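Local coordinates for m3DLH protein (Halieaceae bacterium, PDB 7JKA) that probably hydrolyses ester or lactone substrates, and perhaps phosphotriesters, as a dienelactone hydrolase-family enzyme of the alpha/beta-hydrolase fold, at residues A[12-20]-A[30-38]; A[40-50]-A[120-131]. All blocks are in the same frame, centred on the assembly; numbering follows the deposited sequence.

Contact 1: A[12-20]-A[30-38]; sequences GAMKHREIR and GELHWDEQQ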
loop_
_atom_site.group_PDB
_atom_site.type_symbol
_atom_site.label_atom_id
_atom_site.label_comp_id
_atom_site.label_asym_id
_atom_site.label_seq_id
_atom_site.Cartn_x
_atom_site.Cartn_y
_atom_site.Cartn_z
ATOM N N GLY A 12 1.643 -9.316 22.488
ATOM C CA GLY A 12 2.823 -9.980 21.959
ATOM C C GLY A 12 4.107 -9.299 22.394
ATOM O O GLY A 12 4.157 -8.688 23.461
ATOM N N ALA A 13 5.154 -9.407 21.570
ATOM C CA ALA A 13 6.420 -8.714 21.801
ATOM C C ALA A 13 6.754 -7.909 20.546
ATOM O O ALA A 13 7.691 -8.233 19.811
ATOM C CB ALA A 13 7.539 -9.692 22.149
ATOM N N MET A 14 5.982 -6.849 20.316
ATOM C CA MET A 14 6.097 -6.064 19.087
ATOM C C MET A 14 7.358 -5.219 19.122
ATOM O O MET A 14 7.629 -4.524 20.107
ATOM C CB MET A 14 4.881 -5.158 18.910
ATOM C CG MET A 14 3.970 -5.539 17.752
ATOM S SD MET A 14 3.419 -7.240 17.875
ATOM C CE MET A 14 2.282 -7.135 19.238
ATOM N N LYS A 15 8.124 -5.285 18.047
ATOM C CA LYS A 15 9.379 -4.564 17.924
ATOM C C LYS A 15 9.392 -3.824 16.602
ATOM O O LYS A 15 8.626 -4.138 15.691
ATOM C CB LYS A 15 10.568 -5.531 17.994
ATOM C CG LYS A 15 10.747 -6.088 19.377
ATOM C CD LYS A 15 12.025 -6.905 19.557
ATOM C CE LYS A 15 13.292 -6.073 19.294
ATOM N NZ LYS A 15 13.540 -5.036 20.319
ATOM N N HIS A 16 10.268 -2.831 16.509
ATOM C CA HIS A 16 10.511 -2.185 15.235
ATOM C C HIS A 16 11.987 -1.862 15.116
ATOM O O HIS A 16 12.694 -1.680 16.115
ATOM C CB HIS A 16 9.657 -0.917 15.043
ATOM C CG HIS A 16 9.876 0.122 16.096
ATOM N ND1 HIS A 16 10.487 1.330 15.831
ATOM C CD2 HIS A 16 9.581 0.130 17.418
ATOM C CE1 HIS A 16 10.548 2.040 16.944
ATOM N NE2 HIS A 16 10.009 1.334 17.922
ATOM N N ARG A 17 12.436 -1.754 13.862
ATOM C CA ARG A 17 13.805 -1.338 13.605
ATOM C C ARG A 17 13.839 -0.550 12.307
ATOM O O ARG A 17 13.069 -0.810 11.372
ATOM C CB ARG A 17 14.784 -2.525 13.557
ATOM C CG ARG A 17 14.684 -3.441 12.348
ATOM C CD ARG A 17 15.685 -4.586 12.502
ATOM N NE ARG A 17 15.666 -5.548 11.392
ATOM C CZ ARG A 17 15.071 -6.733 11.455
ATOM N NH1 ARG A 17 14.449 -7.117 12.576
ATOM N NH2 ARG A 17 15.117 -7.550 10.412
ATOM N N GLU A 18 14.710 0.448 12.280
ATOM C CA GLU A 18 14.946 1.207 11.067
ATOM C C GLU A 18 15.623 0.319 10.035
ATOM O O GLU A 18 16.501 -0.482 10.368
ATOM C CB GLU A 18 15.819 2.419 11.390
ATOM C CG GLU A 18 15.998 3.394 10.275
ATOM C CD GLU A 18 16.623 4.682 10.761
ATOM O OE1 GLU A 18 17.865 4.793 10.713
ATOM O OE2 GLU A 18 15.866 5.569 11.209
ATOM N N ILE A 19 15.202 0.449 8.780
ATOM C CA ILE A 19 15.795 -0.289 7.668
ATOM C C ILE A 19 16.230 0.727 6.623
ATOM O O ILE A 19 15.397 1.470 6.101
ATOM C CB ILE A 19 14.821 -1.288 7.030
ATOM C CG1 ILE A 19 14.117 -2.157 8.085
ATOM C CG2 ILE A 19 15.565 -2.152 6.054
ATOM C CD1 ILE A 19 14.862 -3.409 8.388
ATOM N N ARG A 20 17.506 0.726 6.269
ATOM C CA ARG A 20 18.010 1.597 5.212
ATOM C C ARG A 20 18.175 0.771 3.943
ATOM O O ARG A 20 18.710 -0.338 3.986
ATOM C CB ARG A 20 19.328 2.247 5.641
ATOM C CG ARG A 20 19.091 3.109 6.855
ATOM C CD ARG A 20 20.234 4.025 7.213
ATOM N NE ARG A 20 19.770 4.931 8.257
ATOM C CZ ARG A 20 19.465 6.213 8.080
ATOM N NH1 ARG A 20 19.606 6.796 6.893
ATOM N NH2 ARG A 20 19.029 6.920 9.121
ATOM N N GLY A 30 13.157 3.050 5.833
ATOM C CA GLY A 30 11.895 2.475 6.225
ATOM C C GLY A 30 11.950 1.966 7.652
ATOM O O GLY A 30 12.898 2.225 8.401
ATOM N N GLU A 31 10.904 1.245 8.025
ATOM C CA GLU A 31 10.789 0.738 9.383
ATOM C C GLU A 31 10.112 -0.623 9.347
ATOM O O GLU A 31 8.999 -0.752 8.821
ATOM C CB GLU A 31 10.018 1.738 10.257
ATOM C CG GLU A 31 10.040 1.422 11.735
ATOM C CD GLU A 31 9.433 2.539 12.551
ATOM O OE1 GLU A 31 8.208 2.622 12.611
ATOM O OE2 GLU A 31 10.187 3.353 13.134
ATOM N N LEU A 32 10.786 -1.638 9.886
ATOM C CA LEU A 32 10.244 -2.992 9.954
ATOM C C LEU A 32 9.611 -3.187 11.319
ATOM O O LEU A 32 10.232 -2.863 12.335
ATOM C CB LEU A 32 11.320 -4.064 9.729
ATOM C CG LEU A 32 10.769 -5.497 9.686
ATOM C CD1 LEU A 32 10.168 -5.795 8.294
ATOM C CD2 LEU A 32 11.801 -6.549 10.059
ATOM N N HIS A 33 8.378 -3.701 11.333
ATOM C CA HIS A 33 7.660 -4.076 12.546
ATOM C C HIS A 33 7.429 -5.574 12.542
ATOM O O HIS A 33 7.039 -6.142 11.521
ATOM C CB HIS A 33 6.314 -3.340 12.645
ATOM C CG HIS A 33 6.463 -1.867 12.860
ATOM N ND1 HIS A 33 6.068 -1.245 14.023
ATOM C CD2 HIS A 33 6.980 -0.898 12.064
ATOM C CE1 HIS A 33 6.356 0.044 13.941
ATOM N NE2 HIS A 33 6.887 0.284 12.757
ATOM N N TRP A 34 7.679 -6.222 13.677
ATOM C CA TRP A 34 7.493 -7.663 13.738
ATOM C C TRP A 34 7.223 -8.041 15.186
ATOM O O TRP A 34 7.475 -7.261 16.106
ATOM C CB TRP A 34 8.701 -8.412 13.153
ATOM C CG TRP A 34 9.896 -8.468 14.062
ATOM C CD1 TRP A 34 10.266 -9.532 14.838
ATOM C CD2 TRP A 34 10.868 -7.432 14.310
ATOM N NE1 TRP A 34 11.407 -9.227 15.548
ATOM C CE2 TRP A 34 11.790 -7.944 15.251
ATOM C CE3 TRP A 34 11.046 -6.118 13.837
ATOM C CZ2 TRP A 34 12.870 -7.204 15.725
ATOM C CZ3 TRP A 34 12.127 -5.384 14.332
ATOM C CH2 TRP A 34 13.025 -5.930 15.250
ATOM N N ASP A 35 6.696 -9.245 15.381
ATOM C CA ASP A 35 6.472 -9.793 16.716
ATOM C C ASP A 35 7.634 -10.718 17.044
ATOM O O ASP A 35 7.804 -11.753 16.392
ATOM C CB ASP A 35 5.130 -10.526 16.758
ATOM C CG ASP A 35 4.813 -11.157 18.112
ATOM O OD1 ASP A 35 5.578 -11.003 19.091
ATOM O OD2 ASP A 35 3.759 -11.815 18.182
ATOM N N GLU A 36 8.437 -10.337 18.051
ATOM C CA GLU A 36 9.606 -11.125 18.417
ATOM C C GLU A 36 9.224 -12.520 18.901
ATOM O O GLU A 36 10.057 -13.433 18.871
ATOM C CB GLU A 36 10.411 -10.369 19.477
ATOM C CG GLU A 36 11.833 -10.898 19.728
ATOM C CD GLU A 36 12.803 -10.537 18.593
ATOM O OE1 GLU A 36 12.584 -10.987 17.458
ATOM O OE2 GLU A 36 13.793 -9.833 18.869
ATOM N N GLN A 37 7.973 -12.720 19.311
ATOM C CA GLN A 37 7.558 -14.041 19.760
ATOM C C GLN A 37 7.358 -15.036 18.621
ATOM O O GLN A 37 7.296 -16.243 18.883
ATOM C CB GLN A 37 6.273 -13.932 20.572
ATOM C CG GLN A 37 6.467 -13.247 21.911
ATOM C CD GLN A 37 5.238 -13.369 22.766
ATOM O OE1 GLN A 37 4.151 -13.617 22.255
ATOM N NE2 GLN A 37 5.403 -13.246 24.074
ATOM N N GLN A 38 7.266 -14.585 17.374
ATOM C CA GLN A 38 6.945 -15.519 16.305
ATOM C C GLN A 38 8.074 -16.522 16.096
ATOM O O GLN A 38 9.259 -16.190 16.200
ATOM C CB GLN A 38 6.643 -14.762 15.016
ATOM C CG GLN A 38 5.284 -14.076 15.038
ATOM C CD GLN A 38 4.156 -15.051 15.333
ATOM O OE1 GLN A 38 3.948 -16.016 14.595
ATOM N NE2 GLN A 38 3.435 -14.817 16.425
HETATM O O HOH W 1 6.089 -2.989 16.218
#
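Lys15 and Arg17 clasp the indole of Trp34 from its two faces on the antiparallel beta hairpin of strands 14-22 and 27-35, which forms one edge of the alpha/beta-hydrolase sheet. CB of Lys15 lies 3.7 Å from the centroid of the six-membered ring of Trp34, a CH-pi contact. Over the opposite face Arg17 makes a cation-pi contact, its CZ 4.6 Å from the same centroid. The guanidinium does not lie flat on the indole: the two planes are 69° apart, and NH1 is the atom that comes down on the ring, 3.3 Å from Trp34 CH2. With CG of Trp34 wedged between its own backbone N and carbonyl carbon (chi1 77°), the indole leans across the neighbouring strand and slips between the Lys15 and Arg17 side chains. In-plane at its edge, Trp34 NE1 donates a nearly straight bond to Glu36 OE1, which pins the ring's rotation. Leu32 CD2 covers one face of the Arg17 guanidinium, whose NH2 is also held by Gln118 and Glu120.

The other side of the hairpin carries histidines. CB of His16 sits squarely over the His33 ring, 3.6 Å from its centroid, while the imidazoles themselves are nearly parallel but slid apart, with little overlap. His33 is fixed at both nitrogens: NE2 donates to Glu31 OE1, and ND1 shares a water with Lys15 O. His16 ND1 adds only a weak bond to Glu31 OE2. Met14 and His33 on this face pack on helix 56-67.

Where strand 27-35 ends, beside the start of strand 14-22, Asp35 forms an Asx turn. Its OD1 receives Gln37 N and Ala13 N from opposite faces of the carboxylate plane, each at 3.0 Å from OD1.

Contact 2: A[40-50]-A[120-131]; sequences GKCPGVVVFPE and EVDADRLAAIGF
Arg125 reaches across to Pro43 at the start of the parallel pairing between strands 42-48 and 126-131, central strands of the alpha/beta-hydrolase sheet. Its CB packs against CB of Pro43 at 4.0 Å. CG is anti to the carbonyl carbon (chi1 -71°), and a bend at chi3 then lays the chain's end beside the proline. NE donates to Asp122 OD2 at 2.8 Å, within the guanidinium plane, as the core of a salt bridge. CZ lies 3.7 Å from Pro43 CG, so that the proline ring covers one guanidinium face. At the tip, NH1 is bonded to the carbonyl of Phe250 in the C-terminal helix, and NH2 comes 3.2 Å from Lys41 O. Asp122 OD1, meanwhile, accepts from Asp124 N in an Asx turn, so one carboxylate braces both the corner and the arginine.

Beyond the corner the parallel ladder runs from Gly44 N with Arg125 O to Phe131 N with Phe48 O. Gly44 CA also meets Val121 CG1, from before the corner, at 4.1 Å. Val45, Val47 and Ile129 share a face on which Val45 CG1 meets Ile129 CG2 at 4.1 Å and Ile129 packs on Phe246. Val47 CG1 meets the edge of the Phe131 ring at CE1. On the other face, the Phe48 ring turns its edge to Ala128 CB, and Val46 lies against helix 101-116.

The contact thus pairs an apolar, backbone-bonded interior with a polar outer end, where the Arg125 charge is probably stabilised by Asp122 and the carbonyl of Phe250.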
loop_
_atom_site.group_PDB
_atom_site.type_symbol
_atom_site.label_atom_id
_atom_site.label_comp_id
_atom_site.label_asym_id
_atom_site.label_seq_id
_atom_site.Cartn_x
_atom_site.Cartn_y
_atom_site.Cartn_z
ATOM N N GLY A 40 9.065 -19.335 13.389
ATOM C CA GLY A 40 9.793 -19.302 12.142
ATOM C C GLY A 40 9.381 -18.136 11.272
ATOM O O GLY A 40 8.783 -17.158 11.729
ATOM N N LYS A 41 9.703 -18.257 9.991
ATOM C CA LYS A 41 9.424 -17.199 9.030
ATOM C C LYS A 41 7.928 -16.921 8.937
ATOM O O LYS A 41 7.108 -17.845 8.969
ATOM C CB LYS A 41 9.975 -17.588 7.656
ATOM C CG LYS A 41 11.450 -17.977 7.665
ATOM C CD LYS A 41 12.018 -18.019 6.247
ATOM C CE LYS A 41 13.053 -16.935 6.040
ATOM N NZ LYS A 41 14.203 -17.083 6.974
ATOM N N CYS A 42 7.577 -15.655 8.814
ATOM C CA CYS A 42 6.184 -15.255 8.747
ATOM C C CYS A 42 5.911 -14.464 7.475
ATOM O O CYS A 42 6.839 -13.995 6.807
ATOM C CB CYS A 42 5.811 -14.419 9.974
ATOM S SG CYS A 42 6.698 -12.906 10.028
ATOM N N PRO A 43 4.645 -14.298 7.107
ATOM C CA PRO A 43 4.335 -13.503 5.920
ATOM C C PRO A 43 4.855 -12.087 6.069
ATOM O O PRO A 43 4.847 -11.508 7.157
ATOM C CB PRO A 43 2.804 -13.532 5.866
ATOM C CG PRO A 43 2.455 -14.783 6.607
ATOM C CD PRO A 43 3.430 -14.857 7.725
ATOM N N GLY A 44 5.319 -11.539 4.960
ATOM C CA GLY A 44 5.796 -10.169 4.909
ATOM C C GLY A 44 4.776 -9.290 4.209
ATOM O O GLY A 44 4.167 -9.692 3.208
ATOM N N VAL A 45 4.621 -8.071 4.711
ATOM C CA VAL A 45 3.720 -7.099 4.102
ATOM C C VAL A 45 4.483 -5.794 3.936
ATOM O O VAL A 45 5.015 -5.259 4.919
ATOM C CB VAL A 45 2.442 -6.880 4.947
ATOM C CG1 VAL A 45 1.479 -5.900 4.221
ATOM C CG2 VAL A 45 1.741 -8.202 5.262
ATOM N N VAL A 46 4.563 -5.297 2.697
ATOM C CA VAL A 46 5.019 -3.926 2.484
ATOM C C VAL A 46 3.846 -2.996 2.719
ATOM O O VAL A 46 2.721 -3.252 2.266
ATOM C CB VAL A 46 5.587 -3.714 1.074
ATOM C CG1 VAL A 46 6.084 -2.254 0.937
ATOM C CG2 VAL A 46 6.680 -4.682 0.790
ATOM N N VAL A 47 4.102 -1.912 3.433
ATOM C CA VAL A 47 3.081 -0.907 3.712
ATOM C C VAL A 47 3.511 0.396 3.040
ATOM O O VAL A 47 4.476 1.044 3.475
ATOM C CB VAL A 47 2.889 -0.696 5.217
ATOM C CG1 VAL A 47 1.803 0.332 5.500
ATOM C CG2 VAL A 47 2.584 -2.049 5.956
ATOM N N PHE A 48 2.773 0.808 2.000
ATOM C CA PHE A 48 3.078 2.080 1.368
ATOM C C PHE A 48 2.202 3.168 1.961
ATOM O O PHE A 48 0.968 3.003 2.043
ATOM C CB PHE A 48 2.877 1.999 -0.141
ATOM C CG PHE A 48 3.873 1.107 -0.828
ATOM C CD1 PHE A 48 5.198 1.515 -0.962
ATOM C CD2 PHE A 48 3.498 -0.145 -1.297
ATOM C CE1 PHE A 48 6.127 0.678 -1.588
ATOM C CE2 PHE A 48 4.420 -0.990 -1.917
ATOM C CZ PHE A 48 5.728 -0.587 -2.057
ATOM N N PRO A 49 2.796 4.262 2.402
ATOM C CA PRO A 49 2.044 5.311 3.093
ATOM C C PRO A 49 1.302 6.209 2.108
ATOM O O PRO A 49 1.454 6.118 0.889
ATOM C CB PRO A 49 3.160 6.106 3.790
ATOM C CG PRO A 49 4.292 6.053 2.737
ATOM C CD PRO A 49 4.222 4.614 2.248
ATOM N N GLU A 50 0.491 7.119 2.662
ATOM C CA GLU A 50 -0.014 8.237 1.875
ATOM C C GLU A 50 1.137 9.042 1.268
ATOM O O GLU A 50 2.292 8.858 1.680
ATOM C CB GLU A 50 -0.904 9.128 2.742
ATOM C CG GLU A 50 -2.229 8.466 3.127
ATOM C CD GLU A 50 -3.228 9.484 3.644
ATOM O OE1 GLU A 50 -2.867 10.288 4.523
ATOM O OE2 GLU A 50 -4.378 9.503 3.169
ATOM N N GLU A 120 13.182 -12.456 9.246
ATOM C CA GLU A 120 11.842 -12.789 9.726
ATOM C C GLU A 120 10.898 -13.258 8.624
ATOM O O GLU A 120 9.859 -13.856 8.932
ATOM C CB GLU A 120 11.234 -11.563 10.401
ATOM C CG GLU A 120 11.910 -11.143 11.702
ATOM C CD GLU A 120 13.154 -10.299 11.517
ATOM O OE1 GLU A 120 13.522 -9.997 10.362
ATOM O OE2 GLU A 120 13.796 -9.977 12.551
ATOM N N VAL A 121 11.204 -12.983 7.357
ATOM C CA VAL A 121 10.166 -12.975 6.327
ATOM C C VAL A 121 10.199 -14.245 5.492
ATOM O O VAL A 121 11.254 -14.657 4.991
ATOM C CB VAL A 121 10.321 -11.738 5.430
ATOM C CG1 VAL A 121 9.424 -11.843 4.205
ATOM C CG2 VAL A 121 10.015 -10.481 6.207
ATOM N N ASP A 122 9.012 -14.814 5.268
ATOM C CA ASP A 122 8.803 -15.933 4.352
ATOM C C ASP A 122 8.598 -15.377 2.943
ATOM O O ASP A 122 7.569 -14.762 2.659
ATOM C CB ASP A 122 7.587 -16.724 4.836
ATOM C CG ASP A 122 7.270 -17.932 3.982
ATOM O OD1 ASP A 122 7.889 -18.141 2.926
ATOM O OD2 ASP A 122 6.390 -18.722 4.404
ATOM N N ALA A 123 9.580 -15.599 2.051
ATOM C CA ALA A 123 9.497 -15.062 0.696
ATOM C C ALA A 123 8.354 -15.659 -0.115
ATOM O O ALA A 123 8.013 -15.111 -1.165
ATOM C CB ALA A 123 10.825 -15.301 -0.020
ATOM N N ASP A 124 7.766 -16.766 0.328
ATOM C CA ASP A 124 6.658 -17.372 -0.393
ATOM C C ASP A 124 5.311 -16.787 -0.001
ATOM O O ASP A 124 4.292 -17.165 -0.592
ATOM C CB ASP A 124 6.649 -18.885 -0.154
ATOM C CG ASP A 124 7.934 -19.560 -0.635
ATOM O OD1 ASP A 124 8.466 -19.142 -1.682
ATOM O OD2 ASP A 124 8.409 -20.491 0.044
ATOM N N ARG A 125 5.277 -15.881 0.977
ATOM C CA ARG A 125 4.022 -15.357 1.526
ATOM C C ARG A 125 4.175 -13.852 1.697
ATOM O O ARG A 125 4.547 -13.362 2.767
ATOM C CB ARG A 125 3.673 -16.050 2.845
ATOM C CG ARG A 125 3.237 -17.507 2.685
ATOM C CD ARG A 125 2.684 -18.098 3.995
ATOM N NE ARG A 125 3.716 -18.169 5.021
ATOM C CZ ARG A 125 3.472 -18.313 6.320
ATOM N NH1 ARG A 125 2.218 -18.399 6.749
ATOM N NH2 ARG A 125 4.480 -18.375 7.181
ATOM N N LEU A 126 3.885 -13.113 0.628
ATOM C CA LEU A 126 4.140 -11.684 0.598
ATOM C C LEU A 126 2.885 -10.931 0.181
ATOM O O LEU A 126 2.116 -11.390 -0.675
ATOM C CB LEU A 126 5.282 -11.338 -0.373
ATOM C CG LEU A 126 6.609 -12.010 -0.075
ATOM C CD1 LEU A 126 7.597 -11.760 -1.182
ATOM C CD2 LEU A 126 7.194 -11.492 1.240
ATOM N N ALA A 127 2.704 -9.759 0.770
ATOM C CA ALA A 127 1.629 -8.868 0.352
ATOM C C ALA A 127 2.128 -7.437 0.319
ATOM O O ALA A 127 3.148 -7.087 0.915
ATOM C CB ALA A 127 0.413 -8.974 1.286
ATOM N N ALA A 128 1.353 -6.593 -0.363
ATOM C CA ALA A 128 1.562 -5.158 -0.298
ATOM C C ALA A 128 0.239 -4.480 -0.032
ATOM O O ALA A 128 -0.767 -4.831 -0.649
ATOM C CB ALA A 128 2.160 -4.600 -1.610
ATOM N N ILE A 129 0.249 -3.504 0.860
ATOM C CA ILE A 129 -0.903 -2.647 1.063
ATOM C C ILE A 129 -0.461 -1.199 0.916
ATOM O O ILE A 129 0.727 -0.865 0.984
ATOM C CB ILE A 129 -1.579 -2.861 2.428
ATOM C CG1 ILE A 129 -0.748 -2.305 3.603
ATOM C CG2 ILE A 129 -1.920 -4.330 2.623
ATOM C CD1 ILE A 129 -1.550 -2.332 4.949
ATOM N N GLY A 130 -1.436 -0.329 0.707
ATOM C CA GLY A 130 -1.119 1.078 0.587
ATOM C C GLY A 130 -2.340 1.932 0.805
ATOM O O GLY A 130 -3.481 1.507 0.559
ATOM N N PHE A 131 -2.091 3.151 1.260
ATOM C CA PHE A 131 -3.108 4.121 1.618
ATOM C C PHE A 131 -2.963 5.291 0.664
ATOM O O PHE A 131 -1.868 5.815 0.498
ATOM C CB PHE A 131 -2.915 4.548 3.080
ATOM C CG PHE A 131 -3.006 3.404 4.020
ATOM C CD1 PHE A 131 -1.911 2.592 4.266
ATOM C CD2 PHE A 131 -4.237 3.071 4.567
ATOM C CE1 PHE A 131 -2.025 1.487 5.104
ATOM C CE2 PHE A 131 -4.375 1.970 5.410
ATOM C CZ PHE A 131 -3.265 1.164 5.662
HETATM O O HOH W 2 9.322 -14.440 11.649
#

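Contacts 1 and 2 follow one another along the chain and belong to the same mixed sheet, their centres about 12 Å apart. Between them in the sheet runs strand 71-74, which pairs antiparallel with strand 27-35 and parallel with strand 42-48. Glu120 joins the two directly: its OE1 forms a salt bridge with Arg17 NH2 at 2.9 Å, and its CG packs 3.9 Å from Trp34 CD1. The edge hairpin is thereby tied to the outer end of the central strand pair. At the other end of that pair, strand 126-131 leads into Cys132, in a sequence consistent with the nucleophile elbow of dienelactone hydrolases, and Glu50 packs on this cysteine.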